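SusD homolog (Bacteroides thetaiotaomicron, PDB 3EHM) probably binds mucin O-glycans as a SusD-like, lipoprotein-type glycan-binding protein, assisting this gut symbiont in using host mucin. Local coordinates at residues Leu122-Ile127 with Glu176-Ile181; Asn126-Ile131 with Gln198-Leu203; Thr459-Leu464 with Asn525-Pro530. All coordinates share one frame; numbering follows the deposited sequence.

Interaction 1: Leu122-Ile127 with Glu176-Ile181; sequences LEIANI and ELLNTI
Leu178 of helix 160-178 shows how one branched side chain can pack against a neighbouring helix with both of its methyls. Its CB leans on Val201 of helix 197-215. CG is set anti to the carbonyl carbon (chi1 -63°), which directs the branch toward helix 116-140, and there it meets Glu123 CB at 4.1 Å. The fork then divides the work. Leu178 CD1 comes tip to tip with Ile127 CD1 at 3.7 Å, the shortest approach of the contact, while Leu178 CD2 crosses Ile124 at about a right angle and lies 4.1 Å from its CG1. One turn of helix 116-140, from Glu123 to Ile127, thus receives both methyls. Beside it, Leu177 CD2 rests 4.0 Å from Glu123 CG, so the aliphatic part of this glutamate serves as apolar surface. The chain of Glu123 bends at chi2 (-45°), and its OE1 takes hydrogen bonds from Ser174 of helix 160-178 and from Asn126 ND2 (3.2 Å), the latter arriving above the carboxylate plane. Past the leucines the chain turns away: Leu177 O accepts from both the N and the OG1 of Thr180, and a type I turn follows from Leu178 to Ile181. Such apolar packing between successive helices is consistent with the tetratricopeptide-repeat-like helical architecture of the SusD family.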
# COMPACT_ATOMS: atom_id res chain seq x y z
N LEU A 122 19.56 4.95 -15.67
CA LEU A 122 19.03 3.59 -15.67
C LEU A 122 18.78 3.08 -14.25
O LEU A 122 17.74 2.47 -13.99
CB LEU A 122 19.98 2.63 -16.40
CG LEU A 122 19.62 1.14 -16.36
CD1 LEU A 122 18.23 0.92 -16.93
CD2 LEU A 122 20.64 0.34 -17.15
N GLU A 123 19.71 3.34 -13.34
CA GLU A 123 19.54 2.88 -11.96
C GLU A 123 18.37 3.59 -11.27
O GLU A 123 17.68 3.00 -10.45
CB GLU A 123 20.83 3.05 -11.16
CG GLU A 123 21.97 2.13 -11.59
CD GLU A 123 21.53 0.68 -11.81
OE1 GLU A 123 20.72 0.16 -11.01
OE2 GLU A 123 22.00 0.06 -12.78
N ILE A 124 18.16 4.86 -11.60
CA ILE A 124 17.05 5.60 -11.01
C ILE A 124 15.77 4.98 -11.57
O ILE A 124 14.79 4.77 -10.85
CB ILE A 124 17.12 7.11 -11.36
CG1 ILE A 124 18.28 7.74 -10.58
CG2 ILE A 124 15.79 7.80 -11.02
CD1 ILE A 124 18.56 9.18 -10.95
N ALA A 125 15.79 4.66 -12.86
CA ALA A 125 14.64 4.04 -13.51
C ALA A 125 14.40 2.67 -12.87
O ALA A 125 13.25 2.24 -12.71
CB ALA A 125 14.90 3.89 -15.00
N ASN A 126 15.48 1.98 -12.51
CA ASN A 126 15.36 0.67 -11.88
C ASN A 126 14.69 0.77 -10.51
O ASN A 126 13.91 -0.10 -10.13
CB ASN A 126 16.74 0.01 -11.74
CG ASN A 126 17.27 -0.55 -13.07
OD1 ASN A 126 16.50 -0.80 -13.99
ND2 ASN A 126 18.58 -0.77 -13.14
N ILE A 127 14.99 1.83 -9.77
CA ILE A 127 14.37 2.01 -8.45
C ILE A 127 12.87 2.23 -8.62
O ILE A 127 12.06 1.60 -7.93
CB ILE A 127 14.98 3.22 -7.71
CG1 ILE A 127 16.46 2.95 -7.40
CG2 ILE A 127 14.19 3.50 -6.42
CD1 ILE A 127 17.19 4.15 -6.81
N GLU A 176 24.92 1.34 -4.83
CA GLU A 176 26.36 1.37 -5.01
C GLU A 176 26.77 2.35 -6.11
O GLU A 176 27.73 3.11 -5.96
CB GLU A 176 26.88 -0.03 -5.37
CG GLU A 176 28.11 0.02 -6.27
CD GLU A 176 29.09 -1.10 -6.01
OE1 GLU A 176 29.00 -1.74 -4.94
OE2 GLU A 176 29.97 -1.33 -6.87
N LEU A 177 26.04 2.33 -7.22
CA LEU A 177 26.36 3.21 -8.33
C LEU A 177 25.98 4.66 -8.06
O LEU A 177 26.79 5.56 -8.27
CB LEU A 177 25.68 2.72 -9.61
CG LEU A 177 26.03 3.51 -10.88
CD1 LEU A 177 26.07 2.57 -12.07
CD2 LEU A 177 25.01 4.61 -11.10
N LEU A 178 24.76 4.87 -7.59
CA LEU A 178 24.27 6.22 -7.33
C LEU A 178 25.04 6.93 -6.21
O LEU A 178 25.08 8.16 -6.16
CB LEU A 178 22.77 6.18 -7.01
CG LEU A 178 21.91 5.67 -8.18
CD1 LEU A 178 20.46 5.57 -7.77
CD2 LEU A 178 22.07 6.62 -9.36
N ASN A 179 25.65 6.15 -5.33
CA ASN A 179 26.43 6.73 -4.24
C ASN A 179 27.70 7.40 -4.74
O ASN A 179 28.38 8.11 -4.00
CB ASN A 179 26.77 5.66 -3.20
CG ASN A 179 25.77 5.62 -2.05
OD1 ASN A 179 25.71 4.65 -1.30
ND2 ASN A 179 24.99 6.68 -1.91
N THR A 180 28.03 7.19 -6.01
CA THR A 180 29.23 7.79 -6.59
C THR A 180 28.87 9.01 -7.44
O THR A 180 29.75 9.70 -7.96
CB THR A 180 30.00 6.80 -7.48
OG1 THR A 180 29.21 6.46 -8.63
CG2 THR A 180 30.32 5.53 -6.70
N ILE A 181 27.57 9.27 -7.56
CA ILE A 181 27.09 10.41 -8.34
C ILE A 181 26.80 11.55 -7.38
O ILE A 181 25.98 11.41 -6.47
CB ILE A 181 25.79 10.05 -9.10
CG1 ILE A 181 26.01 8.78 -9.94
CG2 ILE A 181 25.36 11.21 -9.99
CD1 ILE A 181 27.03 8.92 -11.05

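Interaction 2: Asn126-Ile131 with Gln198-Leu203; sequences NIVRNI and QNWVKL
Helix 116-140 meets helix 197-215 in the kind of helix-helix packing expected of a TPR-like, SusD-type helical domain. The axes of segments 126-131 and 198-203 approach to 10.9 Å at 31°, N to C in broadly the same direction, and large side chains such as Trp200 bridge the gap. No hydrogen bond crosses between the segments; the joint is apolar, with one aromatic ring as its main wedge. The aliphatic part is made by Ile131 and Leu203, which reach toward each other tip to tip: Ile131 CD1 is only 3.5 Å from Leu203 CD2, tighter than usual van der Waals contact. Ile127 CG2 lies a little farther from the same methyl, and Ile127 CD1 is 3.7 Å from the backbone O of Trp200.

The aromatic part belongs to the indole of Trp200. Its benzo side extends to helix 116-140, where Ile127 CG2 sits at the ring edge, near its plane, 4.1 Å from Trp200 CE3. Val128 CG2, anti to its own carbonyl carbon, approaches obliquely and reaches Trp200 CH2 at 3.3 Å, the closest contact of the joint. The other end of the indole is held by NE1, bonded to Asp190, and Tyr193 packs on it edge-to-face. An alanine here, lacking the ring that meets Ile127 and Val128 and the NE1 that binds Asp190, would probably loosen the packing of the two helices.

The polar part stays within helix 116-140. Arg129, in a cation-pi contact with Trp103, lies beside Asn130, whose OD1 also bonds Tyr145 OH. Arg129 NE reaches this oxygen only weakly, whereas Arg129 NH2 meets Asn130 OD1 on a lone pair at 3.1 Å, in the guanidinium plane.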
# COMPACT_ATOMS: atom_id res chain seq x y z
N ASN A 126 15.48 1.98 -12.51
CA ASN A 126 15.36 0.67 -11.88
C ASN A 126 14.69 0.77 -10.51
O ASN A 126 13.91 -0.10 -10.13
CB ASN A 126 16.74 0.01 -11.74
CG ASN A 126 17.27 -0.55 -13.07
OD1 ASN A 126 16.50 -0.80 -13.99
ND2 ASN A 126 18.58 -0.77 -13.14
N ILE A 127 14.99 1.83 -9.77
CA ILE A 127 14.37 2.01 -8.45
C ILE A 127 12.87 2.23 -8.62
O ILE A 127 12.06 1.60 -7.93
CB ILE A 127 14.98 3.22 -7.71
CG1 ILE A 127 16.46 2.95 -7.40
CG2 ILE A 127 14.19 3.50 -6.42
CD1 ILE A 127 17.19 4.15 -6.81
N VAL A 128 12.50 3.12 -9.54
CA VAL A 128 11.08 3.39 -9.79
C VAL A 128 10.38 2.11 -10.24
O VAL A 128 9.27 1.82 -9.81
CB VAL A 128 10.90 4.48 -10.87
CG1 VAL A 128 9.43 4.65 -11.20
CG2 VAL A 128 11.47 5.79 -10.36
N ARG A 129 11.04 1.33 -11.10
CA ARG A 129 10.45 0.08 -11.57
C ARG A 129 10.23 -0.88 -10.41
O ARG A 129 9.18 -1.51 -10.30
CB ARG A 129 11.37 -0.59 -12.60
CG ARG A 129 10.76 -1.83 -13.23
CD ARG A 129 11.82 -2.72 -13.86
NE ARG A 129 12.62 -3.41 -12.85
CZ ARG A 129 13.49 -4.38 -13.12
NH1 ARG A 129 13.67 -4.78 -14.37
NH2 ARG A 129 14.16 -4.96 -12.14
N ASN A 130 11.23 -0.99 -9.54
CA ASN A 130 11.15 -1.89 -8.41
C ASN A 130 10.11 -1.50 -7.36
O ASN A 130 9.53 -2.37 -6.72
CB ASN A 130 12.53 -2.07 -7.77
CG ASN A 130 13.51 -2.75 -8.71
OD1 ASN A 130 13.12 -3.56 -9.55
ND2 ASN A 130 14.79 -2.43 -8.57
N ILE A 131 9.87 -0.20 -7.18
CA ILE A 131 8.86 0.21 -6.22
C ILE A 131 7.51 -0.25 -6.76
O ILE A 131 6.64 -0.71 -6.02
CB ILE A 131 8.80 1.74 -6.05
CG1 ILE A 131 10.10 2.24 -5.43
CG2 ILE A 131 7.62 2.12 -5.15
CD1 ILE A 131 10.19 3.76 -5.38
N GLN A 198 21.00 11.86 -4.06
CA GLN A 198 21.13 11.44 -2.67
C GLN A 198 19.77 11.01 -2.11
O GLN A 198 19.69 10.07 -1.33
CB GLN A 198 21.71 12.58 -1.82
CG GLN A 198 23.21 12.78 -2.02
CD GLN A 198 23.63 12.65 -3.47
OE1 GLN A 198 23.97 11.56 -3.94
NE2 GLN A 198 23.58 13.76 -4.20
N ASN A 199 18.71 11.70 -2.50
CA ASN A 199 17.38 11.33 -2.03
C ASN A 199 16.95 10.02 -2.69
O ASN A 199 16.32 9.18 -2.06
CB ASN A 199 16.38 12.44 -2.30
CG ASN A 199 16.35 13.48 -1.19
OD1 ASN A 199 15.87 14.59 -1.38
ND2 ASN A 199 16.85 13.10 -0.02
N TRP A 200 17.30 9.84 -3.96
CA TRP A 200 16.94 8.61 -4.64
C TRP A 200 17.60 7.43 -3.94
O TRP A 200 17.02 6.34 -3.84
CB TRP A 200 17.37 8.64 -6.11
CG TRP A 200 16.35 9.31 -6.99
CD1 TRP A 200 16.41 10.57 -7.51
CD2 TRP A 200 15.09 8.76 -7.39
NE1 TRP A 200 15.26 10.84 -8.21
CE2 TRP A 200 14.43 9.75 -8.16
CE3 TRP A 200 14.45 7.54 -7.18
CZ2 TRP A 200 13.16 9.55 -8.71
CZ3 TRP A 200 13.19 7.34 -7.73
CH2 TRP A 200 12.56 8.34 -8.49
N VAL A 201 18.81 7.65 -3.43
CA VAL A 201 19.53 6.60 -2.71
C VAL A 201 18.78 6.28 -1.42
O VAL A 201 18.61 5.12 -1.06
CB VAL A 201 20.97 7.04 -2.38
CG1 VAL A 201 21.60 6.07 -1.38
CG2 VAL A 201 21.81 7.08 -3.66
N LYS A 202 18.33 7.32 -0.72
CA LYS A 202 17.60 7.11 0.52
C LYS A 202 16.32 6.33 0.24
O LYS A 202 15.95 5.46 1.02
CB LYS A 202 17.26 8.45 1.16
CG LYS A 202 18.48 9.21 1.66
CD LYS A 202 18.08 10.49 2.37
CE LYS A 202 19.29 11.17 2.98
NZ LYS A 202 18.88 12.33 3.81
N LEU A 203 15.66 6.63 -0.87
CA LEU A 203 14.44 5.92 -1.21
C LEU A 203 14.77 4.46 -1.47
O LEU A 203 14.04 3.57 -1.03
CB LEU A 203 13.78 6.54 -2.45
CG LEU A 203 12.62 5.73 -3.06
CD1 LEU A 203 11.54 5.49 -2.01
CD2 LEU A 203 12.05 6.49 -4.25

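Interaction 3: Thr459-Leu464 with Asn525-Pro530; sequences TGFPYL and NRPKQP
An ST turn at the C-terminal end of helix 449-459 starts this contact, against which the chain's C-terminal tail is laid. Thr459 OG1 accepts from Phe461 N at 3.0 Å and also bonds Glu455 O, its chi1 of 72° bringing the hydroxyl over the turn. Gly460 then leaves the helix with positive phi (96°). A CB there would jam against the preceding carbonyl O and clash with Arg526 CG and Pro527 O; its absence lets the tail come close. One water donates to both Gly460 O, at 2.7 Å, and Pro527 O, at 2.8 Å, linking two backbones that share no direct hydrogen bond. Pro527 CG packs 3.8 Å from Phe461 CZ, the two side chains crossing at about a right angle.

Farther along, Gln529 lies over a face of Tyr463: its CB stands 3.7 Å from the ring centroid, 15° off the normal, a CH-pi contact, while Gln529 N is over the same face. The extended side chain carries its amide past the ring, where OE1 bonds Arg484 and NE2 bonds Ile413 O, anchoring that end. An ST turn and a positive-phi glycine thus end helix 449-459, with the irregular tail packed on the following loop without strand pairing.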
# COMPACT_ATOMS: atom_id res chain seq x y z
N THR A 459 1.43 -9.99 8.59
CA THR A 459 1.38 -10.06 10.05
C THR A 459 0.05 -10.40 10.71
O THR A 459 0.03 -10.96 11.81
CB THR A 459 1.82 -8.72 10.65
OG1 THR A 459 0.80 -7.74 10.43
CG2 THR A 459 3.11 -8.24 10.01
N GLY A 460 -1.05 -10.06 10.06
CA GLY A 460 -2.36 -10.32 10.65
C GLY A 460 -2.84 -9.07 11.36
O GLY A 460 -3.91 -9.06 11.97
N PHE A 461 -2.05 -8.00 11.28
CA PHE A 461 -2.41 -6.74 11.91
C PHE A 461 -2.55 -5.59 10.92
O PHE A 461 -1.91 -5.57 9.87
CB PHE A 461 -1.35 -6.35 12.96
CG PHE A 461 -1.08 -7.41 13.98
CD1 PHE A 461 -2.13 -8.03 14.67
CD2 PHE A 461 0.23 -7.76 14.30
CE1 PHE A 461 -1.87 -8.98 15.66
CE2 PHE A 461 0.50 -8.71 15.29
CZ PHE A 461 -0.56 -9.32 15.97
N PRO A 462 -3.41 -4.61 11.23
CA PRO A 462 -4.23 -4.58 12.45
C PRO A 462 -5.47 -5.44 12.23
O PRO A 462 -5.74 -5.87 11.11
CB PRO A 462 -4.57 -3.10 12.58
CG PRO A 462 -4.74 -2.70 11.14
CD PRO A 462 -3.56 -3.36 10.46
N TYR A 463 -6.23 -5.70 13.29
CA TYR A 463 -7.45 -6.47 13.14
C TYR A 463 -8.39 -5.61 12.31
O TYR A 463 -8.42 -4.39 12.47
CB TYR A 463 -8.07 -6.79 14.50
CG TYR A 463 -7.26 -7.76 15.34
CD1 TYR A 463 -6.41 -8.69 14.74
CD2 TYR A 463 -7.36 -7.76 16.73
CE1 TYR A 463 -5.68 -9.61 15.50
CE2 TYR A 463 -6.64 -8.67 17.51
CZ TYR A 463 -5.80 -9.59 16.89
OH TYR A 463 -5.09 -10.49 17.64
N LEU A 464 -9.16 -6.23 11.43
CA LEU A 464 -10.04 -5.49 10.54
C LEU A 464 -11.52 -5.78 10.73
O LEU A 464 -11.90 -6.83 11.26
CB LEU A 464 -9.70 -5.81 9.08
CG LEU A 464 -8.22 -5.81 8.68
CD1 LEU A 464 -8.08 -6.44 7.31
CD2 LEU A 464 -7.69 -4.39 8.69
N ASN A 525 1.89 -19.08 12.11
CA ASN A 525 1.13 -18.81 13.32
C ASN A 525 0.54 -17.40 13.30
O ASN A 525 0.50 -16.72 14.33
CB ASN A 525 2.04 -18.97 14.54
CG ASN A 525 2.84 -20.27 14.51
OD1 ASN A 525 2.29 -21.36 14.67
ND2 ASN A 525 4.15 -20.15 14.30
N ARG A 526 0.09 -16.95 12.13
CA ARG A 526 -0.49 -15.61 12.00
C ARG A 526 -1.74 -15.49 12.88
O ARG A 526 -2.66 -16.31 12.80
CB ARG A 526 -0.86 -15.34 10.54
CG ARG A 526 -1.19 -13.88 10.24
CD ARG A 526 -1.48 -13.68 8.76
NE ARG A 526 -2.67 -14.43 8.35
CZ ARG A 526 -3.07 -14.55 7.09
NH1 ARG A 526 -2.39 -13.98 6.10
NH2 ARG A 526 -4.18 -15.23 6.82
N PRO A 527 -1.78 -14.46 13.74
CA PRO A 527 -2.89 -14.21 14.67
C PRO A 527 -4.21 -13.84 14.00
O PRO A 527 -4.24 -13.39 12.85
CB PRO A 527 -2.38 -13.07 15.55
CG PRO A 527 -0.88 -13.08 15.34
CD PRO A 527 -0.75 -13.43 13.89
N LYS A 528 -5.30 -14.02 14.75
CA LYS A 528 -6.65 -13.69 14.29
C LYS A 528 -7.38 -13.05 15.46
O LYS A 528 -7.16 -13.42 16.61
CB LYS A 528 -7.38 -14.97 13.87
CG LYS A 528 -6.78 -15.64 12.65
CD LYS A 528 -7.12 -17.12 12.59
CE LYS A 528 -8.62 -17.36 12.54
NZ LYS A 528 -8.93 -18.81 12.40
N GLN A 529 -8.25 -12.08 15.18
CA GLN A 529 -9.00 -11.43 16.25
C GLN A 529 -9.95 -12.43 16.90
O GLN A 529 -10.62 -13.19 16.21
CB GLN A 529 -9.81 -10.25 15.71
CG GLN A 529 -10.64 -9.56 16.79
CD GLN A 529 -11.47 -8.41 16.25
OE1 GLN A 529 -11.85 -8.39 15.08
NE2 GLN A 529 -11.77 -7.44 17.12
N PRO A 530 -10.02 -12.45 18.25
CA PRO A 530 -10.90 -13.38 18.96
C PRO A 530 -12.35 -13.21 18.50
O PRO A 530 -12.73 -12.16 17.98
CB PRO A 530 -10.73 -12.97 20.42
CG PRO A 530 -9.35 -12.39 20.47
CD PRO A 530 -9.28 -11.59 19.19
O HOH W 1 -5.54 -11.17 11.73

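Overall arrangement
Interactions 1 and 2 are two faces of one helical cluster. Both draw on helix 116-140 and share Asn126 and Ile127, and their centres lie 8 Å apart. Helices 160-178 and 197-215, which follow each other in the chain, also touch directly, through Leu178 and Val201, while Ile124 packs on Trp200, so the two contacts form a continuous core. Interaction 3 is remote: its centre is 38 Å from that of interaction 1 and 31 Å from that of interaction 2, on the opposite side of the chain's centre, with nearest atoms about 18 Å from interaction 2. It joins a post-helix loop to the C-terminal tail, whereas the other two join helices. Nothing in their geometry ties any of the three to a glycan site.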